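PDB 6TFO: copper-containing nitrite reductase from Hyphomicrobium denitrificans 1NES1, which probably reduces nitrite to nitric oxide at copper centres, taking up electrons delivered by a cytochrome c. Local coordinates for residues I370-D375 and V404-D409; I302-P307 and K325-L330; G205-L210 and V248-A253; G286-V291 and T351-F356. One frame throughout, in Å; residues are numbered along the deposited sequence.

Contacts 1, 2 and 4 all reach one sheet of the third cupredoxin domain: contact 2 at its outer strand 328-331, contact 4 at strand 351-360, and contact 1 at strands 374-377 and 400-407. Contacts 1 and 4 touch, because 351-360 and 400-407 are neighbours. Contact 3 stands apart in the preceding domain, its nearest atoms about 10 Å from contact 4. Contact 1 is largely buried, built on phenylalanines with carboxylates beside them; the other three are partly buried. Contact 3 is regular strand pairing, contact 2 a bulged strand edge running into a loop, and contact 4 a loop held by one arginine.

Contact 1 of 4, residues I370-D375 and V404-D409; sequences IGEIFD and VDFKLD
V404 lies over one face of the F374 ring, its CG1 3.8 Å from the ring centroid and 9° off the normal, a close CH-pi contact. The other methyl, V404 CG2, meets F374 CE1 at 3.7 Å, and at the edge of the same ring F374 CD1 comes 4.0 Å from F406 CD1. Beyond F406 the packing turns polar: E372, bent at chi2 (-65°), lays its carboxylate obliquely against the second ring, with CD 3.6 Å from F406 CD2. The backbone N-H of I373 holds that carboxylate by its OE2, on the anti side. E372 OE1 and D409 OD1, 3.6 Å apart, are like charges whose repulsion may raise the proton affinity of one of them. Strands 374-377 and 400-407 are antiparallel neighbours in one sheet of the third cupredoxin domain, while I370, at the end of strand 365-370, bonds to V415 in the other sheet; the segment 370-375 thus crosses from one sheet to the other, and the F406 side chain touches L432 of the far one. This packed side also meets the second subunit, whose T230 touches E372 and D409 and whose H227 touches I373. The contact is looser around D375 and K407, its more exposed residues. D375 N gives only a weak bond to D405 O, and K407 N meets D375 OD2 at 3.1 Å from above the carboxylate plane. A water donates to D375 OD2 (2.7 Å) and only weakly to D405 OD1, which H376 holds, and the K407 side chain leads away.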
# COMPACT_ATOMS: atom_id res chain seq x y z
N ILE C 370 -39.87 -8.75 21.58
CA ILE C 370 -40.27 -7.33 21.77
C ILE C 370 -41.78 -7.31 21.95
O ILE C 370 -42.48 -7.94 21.11
CB ILE C 370 -39.77 -6.45 20.60
CG1 ILE C 370 -38.26 -6.63 20.36
CG2 ILE C 370 -40.11 -4.99 20.86
CD1 ILE C 370 -37.70 -5.75 19.26
N GLY C 371 -42.27 -6.71 23.05
CA GLY C 371 -43.71 -6.56 23.35
C GLY C 371 -44.27 -7.65 24.24
O GLY C 371 -45.46 -7.57 24.61
N GLU C 372 -43.45 -8.64 24.62
CA GLU C 372 -43.84 -9.74 25.54
C GLU C 372 -42.78 -9.90 26.64
O GLU C 372 -41.66 -9.33 26.54
CB GLU C 372 -44.03 -11.06 24.79
CG GLU C 372 -45.49 -11.33 24.40
CD GLU C 372 -46.45 -11.55 25.56
OE1 GLU C 372 -47.68 -11.43 25.33
OE2 GLU C 372 -45.96 -11.85 26.68
N ILE C 373 -43.19 -10.61 27.70
CA ILE C 373 -42.36 -11.01 28.87
C ILE C 373 -42.50 -12.52 28.99
O ILE C 373 -43.60 -13.02 28.73
CB ILE C 373 -42.80 -10.28 30.15
CG1 ILE C 373 -43.03 -8.79 29.86
CG2 ILE C 373 -41.78 -10.53 31.26
CD1 ILE C 373 -43.44 -7.95 31.05
N PHE C 374 -41.42 -13.20 29.31
CA PHE C 374 -41.44 -14.68 29.44
C PHE C 374 -42.09 -15.02 30.78
O PHE C 374 -41.53 -14.62 31.82
CB PHE C 374 -40.03 -15.24 29.26
CG PHE C 374 -39.41 -14.94 27.91
CD1 PHE C 374 -40.17 -15.03 26.76
CD2 PHE C 374 -38.09 -14.56 27.81
CE1 PHE C 374 -39.61 -14.76 25.52
CE2 PHE C 374 -37.53 -14.29 26.58
CZ PHE C 374 -38.30 -14.36 25.44
N ASP C 375 -43.26 -15.68 30.76
CA ASP C 375 -43.92 -16.14 32.00
C ASP C 375 -42.97 -17.14 32.66
O ASP C 375 -42.68 -16.95 33.83
CB ASP C 375 -45.31 -16.72 31.72
CG ASP C 375 -46.34 -15.66 31.38
OD1 ASP C 375 -46.17 -14.53 31.81
OD2 ASP C 375 -47.31 -15.97 30.67
N VAL C 404 -39.09 -21.09 26.58
CA VAL C 404 -39.83 -19.93 27.13
C VAL C 404 -41.30 -20.16 26.80
O VAL C 404 -41.58 -20.74 25.74
CB VAL C 404 -39.32 -18.59 26.57
CG1 VAL C 404 -37.86 -18.35 26.93
CG2 VAL C 404 -39.54 -18.48 25.07
N ASP C 405 -42.20 -19.74 27.69
CA ASP C 405 -43.64 -19.64 27.38
C ASP C 405 -44.16 -18.30 27.88
O ASP C 405 -43.53 -17.68 28.76
CB ASP C 405 -44.41 -20.87 27.89
CG ASP C 405 -44.28 -21.15 29.38
OD1 ASP C 405 -44.74 -20.29 30.19
OD2 ASP C 405 -43.74 -22.24 29.71
N PHE C 406 -45.27 -17.86 27.31
CA PHE C 406 -45.98 -16.63 27.70
C PHE C 406 -47.41 -16.75 27.17
O PHE C 406 -47.66 -17.57 26.25
CB PHE C 406 -45.23 -15.41 27.18
CG PHE C 406 -44.90 -15.48 25.71
CD1 PHE C 406 -43.74 -16.10 25.28
CD2 PHE C 406 -45.77 -14.97 24.76
CE1 PHE C 406 -43.45 -16.19 23.94
CE2 PHE C 406 -45.49 -15.08 23.41
CZ PHE C 406 -44.32 -15.68 23.00
N LYS C 407 -48.33 -16.00 27.78
CA LYS C 407 -49.73 -15.91 27.31
C LYS C 407 -49.83 -14.67 26.44
O LYS C 407 -49.34 -13.60 26.86
CB LYS C 407 -50.77 -15.83 28.43
CG LYS C 407 -52.18 -16.25 28.01
CD LYS C 407 -53.29 -15.79 28.91
CE LYS C 407 -54.59 -16.51 28.60
NZ LYS C 407 -55.51 -16.51 29.77
N LEU C 408 -50.41 -14.85 25.26
CA LEU C 408 -50.76 -13.74 24.36
C LEU C 408 -52.01 -13.09 24.94
O LEU C 408 -53.11 -13.53 24.61
CB LEU C 408 -50.95 -14.29 22.95
CG LEU C 408 -49.67 -14.81 22.31
CD1 LEU C 408 -49.97 -15.46 20.97
CD2 LEU C 408 -48.66 -13.68 22.18
N ASP C 409 -51.80 -12.10 25.80
CA ASP C 409 -52.90 -11.35 26.45
C ASP C 409 -53.62 -10.55 25.36
O ASP C 409 -54.84 -10.38 25.47
CB ASP C 409 -52.40 -10.44 27.58
CG ASP C 409 -51.26 -11.03 28.40
OD1 ASP C 409 -50.09 -10.92 27.96
OD2 ASP C 409 -51.56 -11.63 29.44
O HOH W 1 -47.85 -11.79 28.30
O HOH W 2 -47.70 -18.62 30.94

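Contact 2 of 4, residues I302-P307 and K325-L330; sequences IYTVKP and KPEYFL
I302 and L330 meet at their branch ends, CD1 to CD1 at 3.4 Å, a tight methyl contact, and the I302 CB lies 3.9 Å from the CB of Y328 on the same face of the sheet. L180 of the second domain touches all three side chains, so this apolar centre is also domain-to-domain packing. Next to it P326 lies alongside Y303, with P326 CB over one face of the phenol ring, 3.6 Å from its centroid and offset toward the rim: a CH-pi contact. The backbones join as a classic beta bulge. I302 N donates to Y328 O at 2.8 Å, while I302 O takes two N-H groups, those of E327 and Y328, both at 3.0 Å. With OG1 between the backbone N and the carbonyl carbon (chi1 57°), T304 sets its hydroxyl in the plane of the Y328 ring, at the edge, 3.5 Å from Y328 CE1; the same OG1 donates to K306 O at 2.7 Å. Farther out the E327 side chain bends past T304 toward P307, its OE1 accepting from F308 N and its OE2 forming a salt bridge with K320. The two N-H groups on I302 O hold the bulge in register, and K320, which pairs with E327 and also donates to T304 O and V305 O, ties the two segments together at the polar edge.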
# COMPACT_ATOMS: atom_id res chain seq x y z
N ILE C 302 -23.35 -17.30 9.84
CA ILE C 302 -22.68 -17.69 8.57
C ILE C 302 -21.57 -16.66 8.31
O ILE C 302 -21.78 -15.45 8.54
CB ILE C 302 -23.73 -17.83 7.44
CG1 ILE C 302 -24.58 -19.09 7.64
CG2 ILE C 302 -23.07 -17.81 6.06
CD1 ILE C 302 -25.66 -19.29 6.62
N TYR C 303 -20.41 -17.17 7.91
CA TYR C 303 -19.12 -16.44 7.78
C TYR C 303 -18.76 -16.38 6.29
O TYR C 303 -18.16 -17.32 5.76
CB TYR C 303 -18.04 -17.15 8.60
CG TYR C 303 -18.31 -17.21 10.08
CD1 TYR C 303 -19.20 -18.14 10.60
CD2 TYR C 303 -17.70 -16.33 10.95
CE1 TYR C 303 -19.47 -18.21 11.97
CE2 TYR C 303 -17.95 -16.38 12.32
CZ TYR C 303 -18.84 -17.32 12.83
OH TYR C 303 -19.10 -17.37 14.17
N THR C 304 -19.17 -15.31 5.61
CA THR C 304 -18.99 -15.16 4.15
C THR C 304 -17.82 -14.23 3.84
O THR C 304 -17.58 -13.28 4.62
CB THR C 304 -20.27 -14.66 3.48
OG1 THR C 304 -20.65 -13.42 4.09
CG2 THR C 304 -21.40 -15.66 3.58
N VAL C 305 -17.16 -14.51 2.71
CA VAL C 305 -16.08 -13.67 2.11
C VAL C 305 -16.61 -12.24 1.97
O VAL C 305 -15.93 -11.33 2.46
CB VAL C 305 -15.61 -14.24 0.76
CG1 VAL C 305 -14.69 -13.28 0.02
CG2 VAL C 305 -14.94 -15.60 0.91
N LYS C 306 -17.79 -12.07 1.37
CA LYS C 306 -18.39 -10.74 1.06
C LYS C 306 -19.33 -10.32 2.18
O LYS C 306 -19.97 -11.15 2.82
CB LYS C 306 -19.19 -10.74 -0.25
CG LYS C 306 -18.44 -11.13 -1.52
CD LYS C 306 -17.31 -10.20 -1.87
CE LYS C 306 -16.62 -10.57 -3.16
NZ LYS C 306 -15.91 -9.41 -3.73
N PRO C 307 -19.48 -8.99 2.41
CA PRO C 307 -20.32 -8.48 3.49
C PRO C 307 -21.78 -8.91 3.34
O PRO C 307 -22.21 -9.24 2.23
CB PRO C 307 -20.23 -6.96 3.35
CG PRO C 307 -18.98 -6.71 2.54
CD PRO C 307 -18.85 -7.91 1.63
N LYS C 325 -15.96 -13.69 13.29
CA LYS C 325 -16.38 -12.42 12.64
C LYS C 325 -17.40 -12.76 11.56
O LYS C 325 -17.10 -12.68 10.38
CB LYS C 325 -15.20 -11.67 12.03
CG LYS C 325 -13.93 -11.53 12.86
CD LYS C 325 -13.45 -10.10 13.17
CE LYS C 325 -13.88 -9.64 14.55
NZ LYS C 325 -13.49 -10.60 15.62
N PRO C 326 -18.62 -13.17 11.92
CA PRO C 326 -19.60 -13.58 10.92
C PRO C 326 -20.23 -12.37 10.21
O PRO C 326 -20.11 -11.25 10.69
CB PRO C 326 -20.65 -14.29 11.76
CG PRO C 326 -20.62 -13.52 13.06
CD PRO C 326 -19.15 -13.24 13.28
N GLU C 327 -20.89 -12.64 9.09
CA GLU C 327 -21.59 -11.61 8.28
C GLU C 327 -23.09 -11.78 8.47
O GLU C 327 -23.79 -10.77 8.43
CB GLU C 327 -21.22 -11.75 6.80
CG GLU C 327 -19.79 -11.35 6.48
CD GLU C 327 -19.45 -9.92 6.83
OE1 GLU C 327 -20.38 -9.05 6.85
OE2 GLU C 327 -18.26 -9.70 7.12
N TYR C 328 -23.54 -13.02 8.64
CA TYR C 328 -24.98 -13.36 8.79
C TYR C 328 -25.24 -13.94 10.19
O TYR C 328 -24.51 -14.86 10.62
CB TYR C 328 -25.42 -14.31 7.68
CG TYR C 328 -25.36 -13.71 6.30
CD1 TYR C 328 -24.17 -13.62 5.60
CD2 TYR C 328 -26.52 -13.25 5.68
CE1 TYR C 328 -24.12 -13.08 4.32
CE2 TYR C 328 -26.49 -12.71 4.41
CZ TYR C 328 -25.29 -12.61 3.74
OH TYR C 328 -25.25 -12.09 2.48
N PHE C 329 -26.22 -13.36 10.88
CA PHE C 329 -26.87 -13.89 12.11
C PHE C 329 -28.30 -14.28 11.74
O PHE C 329 -29.06 -13.35 11.35
CB PHE C 329 -26.86 -12.83 13.20
CG PHE C 329 -25.56 -12.70 13.95
CD1 PHE C 329 -25.26 -13.55 14.99
CD2 PHE C 329 -24.63 -11.74 13.59
CE1 PHE C 329 -24.06 -13.43 15.69
CE2 PHE C 329 -23.43 -11.63 14.28
CZ PHE C 329 -23.16 -12.47 15.32
N LEU C 330 -28.65 -15.56 11.82
CA LEU C 330 -29.92 -16.08 11.24
C LEU C 330 -30.76 -16.89 12.24
O LEU C 330 -30.19 -17.71 13.01
CB LEU C 330 -29.57 -16.95 10.02
CG LEU C 330 -28.67 -16.29 8.98
CD1 LEU C 330 -28.14 -17.35 8.03
CD2 LEU C 330 -29.40 -15.18 8.25

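Contact 3 of 4, residues G205-L210 and V248-A253; sequences GDTVEL and VVTFKA
V208 and F251 exchange two backbone hydrogen bonds, V208 N to F251 O at 2.7 Å and F251 N to V208 O at 2.8 Å. L210 and V249 repeat the exchange, L210 N to V249 O at 2.7 Å and V249 N to L210 O at 2.8 Å, and past the end of the strands the pairing goes on through A253 N to D206 O and G205 N to A253 O. Between the bonded pairs, T250 CA adds a CA-H...O contact to V208 O at 3.0 Å. These are antiparallel neighbours, strands 207-214 and 246-252, at one side of a cupredoxin sheet; 246-252 is outermost in its own chain, but T250 and F251 pair with a strand of the third subunit, so the sheet runs on across the trimer interface. T250 OG1 bonds there to G446 O of that subunit. On the face shared by V208, L210, V249 and F251 the packing is apolar. F251 CG sits between the backbone N and the carbonyl carbon (chi1 73°), which brings the ring beside V208: V208 CB lies over one face, 3.9 Å from the ring centroid, and V208 CG1 comes within 3.2 Å of F251 CE1. The F251 ring also meets that of F226. An alanine in place of F251 would probably open a gap beside V208 and take away this ring contact with F226. Farther along, V249 CG1 touches both CB and CD2 of L210. On the opposite face, with T207, E209 and T250, the K252 side chain passes T207, K252 CG 3.3 Å from T207 OG1.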
# COMPACT_ATOMS: atom_id res chain seq x y z
N GLY C 205 -36.27 -42.42 29.23
CA GLY C 205 -36.35 -43.89 29.28
C GLY C 205 -36.41 -44.53 27.91
O GLY C 205 -36.00 -45.70 27.81
N ASP C 206 -36.87 -43.81 26.88
CA ASP C 206 -36.92 -44.32 25.48
C ASP C 206 -35.53 -44.83 25.05
O ASP C 206 -34.51 -44.29 25.53
CB ASP C 206 -37.42 -43.27 24.50
CG ASP C 206 -38.93 -43.10 24.51
OD1 ASP C 206 -39.58 -43.92 25.14
OD2 ASP C 206 -39.43 -42.13 23.89
N THR C 207 -35.52 -45.85 24.20
CA THR C 207 -34.32 -46.34 23.47
C THR C 207 -34.41 -45.81 22.04
O THR C 207 -35.41 -46.11 21.35
CB THR C 207 -34.21 -47.87 23.61
OG1 THR C 207 -33.73 -48.12 24.93
CG2 THR C 207 -33.25 -48.51 22.62
N VAL C 208 -33.43 -44.99 21.63
CA VAL C 208 -33.40 -44.32 20.29
C VAL C 208 -32.52 -45.16 19.37
O VAL C 208 -31.33 -45.42 19.73
CB VAL C 208 -32.91 -42.86 20.39
CG1 VAL C 208 -32.67 -42.25 19.02
CG2 VAL C 208 -33.87 -41.99 21.20
N GLU C 209 -33.13 -45.66 18.29
CA GLU C 209 -32.48 -46.38 17.17
C GLU C 209 -32.28 -45.37 16.05
O GLU C 209 -33.24 -45.11 15.28
CB GLU C 209 -33.33 -47.56 16.70
CG GLU C 209 -32.76 -48.30 15.50
CD GLU C 209 -33.72 -49.34 14.93
OE1 GLU C 209 -33.89 -49.40 13.71
OE2 GLU C 209 -34.33 -50.06 15.74
N LEU C 210 -31.09 -44.76 16.01
CA LEU C 210 -30.78 -43.66 15.07
C LEU C 210 -30.12 -44.23 13.82
O LEU C 210 -29.05 -44.86 13.96
CB LEU C 210 -29.85 -42.63 15.69
CG LEU C 210 -29.63 -41.46 14.75
CD1 LEU C 210 -30.62 -40.34 15.04
CD2 LEU C 210 -28.20 -40.99 14.85
N VAL C 248 -25.84 -46.70 11.92
CA VAL C 248 -26.97 -46.93 12.86
C VAL C 248 -26.36 -46.94 14.25
O VAL C 248 -25.37 -47.68 14.44
CB VAL C 248 -27.70 -48.24 12.55
CG1 VAL C 248 -28.92 -48.40 13.43
CG2 VAL C 248 -28.09 -48.34 11.08
N VAL C 249 -26.87 -46.12 15.17
CA VAL C 249 -26.47 -46.17 16.61
C VAL C 249 -27.75 -46.32 17.44
O VAL C 249 -28.79 -45.76 17.04
CB VAL C 249 -25.63 -44.93 16.99
CG1 VAL C 249 -26.43 -43.64 16.88
CG2 VAL C 249 -25.02 -45.07 18.38
N THR C 250 -27.72 -47.05 18.55
CA THR C 250 -28.81 -47.05 19.56
C THR C 250 -28.28 -46.37 20.82
O THR C 250 -27.10 -46.61 21.17
CB THR C 250 -29.35 -48.46 19.81
OG1 THR C 250 -28.50 -49.41 19.18
CG2 THR C 250 -30.74 -48.63 19.24
N PHE C 251 -29.10 -45.54 21.46
CA PHE C 251 -28.74 -44.90 22.75
C PHE C 251 -30.02 -44.68 23.58
O PHE C 251 -31.11 -44.50 22.99
CB PHE C 251 -27.93 -43.61 22.50
CG PHE C 251 -28.74 -42.46 21.95
CD1 PHE C 251 -29.02 -42.36 20.60
CD2 PHE C 251 -29.23 -41.48 22.79
CE1 PHE C 251 -29.77 -41.30 20.09
CE2 PHE C 251 -29.99 -40.43 22.29
CZ PHE C 251 -30.24 -40.33 20.94
N LYS C 252 -29.89 -44.73 24.90
CA LYS C 252 -31.01 -44.53 25.86
C LYS C 252 -31.07 -43.04 26.21
O LYS C 252 -30.02 -42.48 26.53
CB LYS C 252 -30.87 -45.42 27.10
CG LYS C 252 -31.89 -46.55 27.22
CD LYS C 252 -31.29 -47.91 27.59
CE LYS C 252 -30.74 -47.98 29.01
NZ LYS C 252 -31.70 -48.63 29.94
N ALA C 253 -32.24 -42.43 26.08
CA ALA C 253 -32.54 -41.06 26.54
C ALA C 253 -32.67 -41.08 28.07
O ALA C 253 -33.78 -41.23 28.57
CB ALA C 253 -33.79 -40.55 25.86

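Contact 4 of 4, residues G286-V291 and T351-F356; sequences GGLPQV and TVRIFF
Here R353, on strand 351-360, reaches out to L288, P289 and V291 in the loop that links the second cupredoxin domain to the third, a side-chain contact away from the copper sites. Its guanidinium grips one carbonyl end-on: NH2 donates to P289 O at 3.2 Å and NH1 donates to the same P289 O at 3.3 Å. The oxygen lies within 5° of the guanidinium plane, at its edge. Both flat faces are covered by aliphatic groups. V291 CG1 stands 3.3 Å above one face, toward the rim, and L288 CD1 stands 3.9 Å above the opposite face, over its centre. A bend at chi3 (46°) in the otherwise extended R353 chain turns the group into this slot. L288 also reaches tip to tip toward F355, its CD1 in the plane of that ring and 3.7 Å from F355 CE1. At the other end V291 CG2 presses against T351 OG1 at 3.2 Å. NH1 has a second partner, the salt-bridged carboxylate of E294 on the adjoining strand. A leucine at R353 would probably leave P289 O without its two donors and E294 without its counter-charge. Sandwiched between aliphatic groups and bonded in its plane, the guanidinium is likely to be held in orientation, its charge partly balanced by E294, and to pin the linking loop to the third domain.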
# COMPACT_ATOMS: atom_id res chain seq x y z
N GLY C 286 -44.00 -36.83 33.09
CA GLY C 286 -45.28 -36.08 33.02
C GLY C 286 -45.62 -35.53 31.64
O GLY C 286 -46.79 -35.22 31.41
N GLY C 287 -44.65 -35.39 30.73
CA GLY C 287 -44.73 -34.45 29.60
C GLY C 287 -44.36 -33.05 30.07
O GLY C 287 -44.09 -32.90 31.27
N LEU C 288 -44.34 -32.06 29.19
CA LEU C 288 -44.14 -30.65 29.58
C LEU C 288 -45.50 -30.07 29.91
O LEU C 288 -46.50 -30.57 29.41
CB LEU C 288 -43.50 -29.87 28.42
CG LEU C 288 -42.05 -30.21 28.10
CD1 LEU C 288 -41.62 -29.44 26.87
CD2 LEU C 288 -41.12 -29.89 29.26
N PRO C 289 -45.58 -29.01 30.73
CA PRO C 289 -46.85 -28.33 30.98
C PRO C 289 -47.64 -28.14 29.68
O PRO C 289 -47.05 -27.81 28.67
CB PRO C 289 -46.41 -27.01 31.60
CG PRO C 289 -45.13 -27.37 32.36
CD PRO C 289 -44.47 -28.43 31.51
N GLN C 290 -48.95 -28.38 29.73
CA GLN C 290 -49.81 -28.24 28.53
C GLN C 290 -49.78 -26.76 28.15
O GLN C 290 -49.85 -25.92 29.02
CB GLN C 290 -51.23 -28.73 28.75
CG GLN C 290 -52.12 -28.49 27.54
CD GLN C 290 -53.58 -28.80 27.78
OE1 GLN C 290 -54.48 -28.11 27.28
NE2 GLN C 290 -53.83 -29.84 28.55
N VAL C 291 -49.70 -26.48 26.86
CA VAL C 291 -49.69 -25.11 26.31
C VAL C 291 -50.46 -25.15 24.99
O VAL C 291 -50.58 -26.24 24.41
CB VAL C 291 -48.21 -24.70 26.20
CG1 VAL C 291 -47.57 -25.18 24.90
CG2 VAL C 291 -48.02 -23.21 26.37
N THR C 351 -51.53 -19.55 25.29
CA THR C 351 -50.17 -19.74 25.85
C THR C 351 -49.30 -20.35 24.75
O THR C 351 -49.73 -21.35 24.14
CB THR C 351 -50.19 -20.62 27.11
OG1 THR C 351 -50.85 -21.82 26.68
CG2 THR C 351 -50.89 -19.97 28.28
N VAL C 352 -48.15 -19.74 24.50
CA VAL C 352 -47.19 -20.09 23.43
C VAL C 352 -45.91 -20.60 24.09
O VAL C 352 -45.46 -19.95 25.08
CB VAL C 352 -46.93 -18.87 22.54
CG1 VAL C 352 -45.78 -19.13 21.57
CG2 VAL C 352 -48.19 -18.45 21.81
N ARG C 353 -45.38 -21.71 23.61
CA ARG C 353 -44.03 -22.19 24.00
C ARG C 353 -43.10 -22.09 22.79
O ARG C 353 -43.45 -22.61 21.72
CB ARG C 353 -44.05 -23.63 24.55
CG ARG C 353 -42.65 -24.22 24.64
CD ARG C 353 -42.55 -25.42 25.55
NE ARG C 353 -43.63 -26.33 25.30
CZ ARG C 353 -44.49 -26.77 26.20
NH1 ARG C 353 -45.44 -27.60 25.83
NH2 ARG C 353 -44.39 -26.41 27.47
N ILE C 354 -41.92 -21.48 22.97
CA ILE C 354 -40.81 -21.49 21.97
C ILE C 354 -39.68 -22.38 22.51
O ILE C 354 -39.12 -22.04 23.58
CB ILE C 354 -40.33 -20.07 21.65
CG1 ILE C 354 -41.48 -19.16 21.22
CG2 ILE C 354 -39.21 -20.13 20.63
CD1 ILE C 354 -41.11 -17.71 21.06
N PHE C 355 -39.40 -23.49 21.82
CA PHE C 355 -38.12 -24.22 21.93
C PHE C 355 -37.06 -23.44 21.14
O PHE C 355 -37.14 -23.40 19.89
CB PHE C 355 -38.25 -25.64 21.38
CG PHE C 355 -39.28 -26.48 22.08
CD1 PHE C 355 -39.01 -27.03 23.32
CD2 PHE C 355 -40.50 -26.72 21.50
CE1 PHE C 355 -39.96 -27.80 23.97
CE2 PHE C 355 -41.45 -27.50 22.15
CZ PHE C 355 -41.18 -28.04 23.38
N PHE C 356 -36.13 -22.81 21.85
CA PHE C 356 -35.10 -21.91 21.28
C PHE C 356 -33.71 -22.47 21.60
O PHE C 356 -33.37 -22.59 22.79
CB PHE C 356 -35.20 -20.48 21.83
CG PHE C 356 -34.13 -19.57 21.28
CD1 PHE C 356 -34.19 -19.12 19.98
CD2 PHE C 356 -33.05 -19.19 22.06
CE1 PHE C 356 -33.19 -18.29 19.47
CE2 PHE C 356 -32.06 -18.37 21.56
CZ PHE C 356 -32.13 -17.93 20.26